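Local coordinates for protein putative cellulase CEL6 (Mycobacterium tuberculosis, PDB 1UP3) that probably hydrolyses internal beta-1,4-glucosidic bonds of cellulose, as a family 6 endoglucanase whose catalytic domain binds a thio-linked cello-oligosaccharide, at residues Met170-Asn175 against Ile205-Thr209. Residues are numbered along the deposited sequence; the frame is centred on the assembly and turned at random.
Sequences MAARLN and ISGLT
Ala171 turns its methyl toward Leu208, and CB sits just 3.5 Å from Leu208 CB, tight for two carbons. Helices 167-176 and 195-208 pack side by side on the parallel sheet of the family 6 fold, a distorted beta/alpha barrel, and the chain between them passes through strand 184-187. On the sheet side of this close point, Leu174 and Ile205 cross at about a right angle, CD1 of the leucine meeting CG2 of the isoleucine at 3.6 Å; both side chains also rest on Phe185 of that strand. Met170 adds a looser touch, its CG 4.2 Å from Ile205 CD1, before the bent chain turns toward Leu122 and Ala123. At the other end the exposed Asn175 supplies the polar link: ND2 donates to Leu208 O over 3.1 Å, nearly straight at 167°, with the acceptor in the amide plane. Asn175 OD1 lies 3.6 Å from Thr209 CG2. Behind that methyl, the Thr209 hydroxyl is bonded back to the helical carbonyl of Ile205 and also to Ser212 OG. Set between its backbone N and carbonyl carbon (chi1 52°), Thr209 OG1 donates to Ile205 O at 2.8 Å, approaching from above the carbonyl plane.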
loop_
_atom_site.group_PDB
_atom_site.type_symbol
_atom_site.label_atom_id
_atom_site.label_comp_id
_atom_site.label_asym_id
_atom_site.label_seq_id
_atom_site.Cartn_x
_atom_site.Cartn_y
_atom_site.Cartn_z
ATOM N N MET A 170 -7.841 15.990 2.866
ATOM C CA MET A 170 -6.804 14.994 3.127
ATOM C C MET A 170 -5.521 15.704 3.583
ATOM O O MET A 170 -4.832 15.219 4.493
ATOM C CB MET A 170 -6.609 14.087 1.926
ATOM C CG MET A 170 -5.604 12.966 2.163
ATOM S SD MET A 170 -5.818 12.007 3.681
ATOM C CE MET A 170 -7.015 10.837 3.159
ATOM N N ALA A 171 -5.187 16.853 3.008
ATOM C CA ALA A 171 -3.993 17.566 3.450
ATOM C C ALA A 171 -4.121 17.935 4.921
ATOM O O ALA A 171 -3.132 17.903 5.651
ATOM C CB ALA A 171 -3.759 18.817 2.614
ATOM N N ALA A 172 -5.308 18.337 5.360
ATOM C CA ALA A 172 -5.513 18.663 6.767
ATOM C C ALA A 172 -5.195 17.479 7.672
ATOM O O ALA A 172 -4.545 17.640 8.733
ATOM C CB ALA A 172 -6.921 19.140 7.020
ATOM N N ARG A 173 -5.666 16.303 7.294
ATOM C CA ARG A 173 -5.411 15.096 8.065
ATOM C C ARG A 173 -3.932 14.743 8.027
ATOM O O ARG A 173 -3.366 14.343 9.050
ATOM C CB ARG A 173 -6.283 13.952 7.583
ATOM C CG ARG A 173 -7.754 14.226 7.773
ATOM C CD ARG A 173 -8.691 13.135 7.320
ATOM N NE ARG A 173 -10.048 13.667 7.333
ATOM C CZ ARG A 173 -11.153 12.969 7.286
ATOM N NH1 ARG A 173 -11.147 11.645 7.230
ATOM N NH2 ARG A 173 -12.311 13.618 7.277
ATOM N N LEU A 174 -3.300 14.827 6.861
ATOM C CA LEU A 174 -1.851 14.517 6.771
ATOM C C LEU A 174 -1.037 15.474 7.634
ATOM O O LEU A 174 -0.083 15.063 8.296
ATOM C CB LEU A 174 -1.391 14.629 5.317
ATOM C CG LEU A 174 -1.872 13.486 4.418
ATOM C CD1 LEU A 174 -1.628 13.850 2.958
ATOM C CD2 LEU A 174 -1.136 12.188 4.723
ATOM N N ASN A 175 -1.426 16.751 7.637
ATOM C CA ASN A 175 -0.703 17.734 8.433
ATOM C C ASN A 175 -0.860 17.413 9.910
ATOM O O ASN A 175 0.121 17.504 10.650
ATOM C CB ASN A 175 -1.127 19.162 8.063
ATOM C CG ASN A 175 -0.529 19.603 6.739
ATOM O OD1 ASN A 175 0.600 19.190 6.357
ATOM N ND2 ASN A 175 -1.266 20.445 6.017
ATOM N N ILE A 205 -2.062 18.022 -3.186
ATOM C CA ILE A 205 -1.839 17.716 -1.774
ATOM C C ILE A 205 -0.427 18.150 -1.390
ATOM O O ILE A 205 -0.223 18.693 -0.308
ATOM C CB ILE A 205 -2.110 16.249 -1.443
ATOM C CG1 ILE A 205 -3.611 15.928 -1.592
ATOM C CG2 ILE A 205 -1.570 15.869 -0.043
ATOM C CD1 ILE A 205 -3.964 14.484 -1.337
ATOM N N SER A 206 0.538 17.905 -2.261
ATOM C CA SER A 206 1.912 18.328 -2.031
ATOM C C SER A 206 1.977 19.833 -1.737
ATOM O O SER A 206 2.632 20.266 -0.794
ATOM C CB SER A 206 2.795 17.973 -3.210
ATOM O OG SER A 206 4.137 18.406 -3.001
ATOM N N GLY A 207 1.252 20.632 -2.515
ATOM C CA GLY A 207 1.184 22.064 -2.299
ATOM C C GLY A 207 0.632 22.474 -0.952
ATOM O O GLY A 207 1.025 23.517 -0.404
ATOM N N LEU A 208 -0.272 21.674 -0.417
ATOM C CA LEU A 208 -0.932 21.928 0.867
ATOM C C LEU A 208 -0.233 21.291 2.064
ATOM O O LEU A 208 -0.670 21.463 3.197
ATOM C CB LEU A 208 -2.382 21.436 0.790
ATOM C CG LEU A 208 -3.258 22.152 -0.229
ATOM C CD1 LEU A 208 -4.571 21.412 -0.447
ATOM C CD2 LEU A 208 -3.514 23.606 0.196
ATOM N N THR A 209 0.868 20.594 1.830
ATOM C CA THR A 209 1.657 19.932 2.871
ATOM C C THR A 209 3.126 20.309 2.768
ATOM O O THR A 209 4.009 19.466 2.965
ATOM C CB THR A 209 1.538 18.400 2.770
ATOM O OG1 THR A 209 1.845 17.979 1.417
ATOM C CG2 THR A 209 0.136 17.963 3.026
#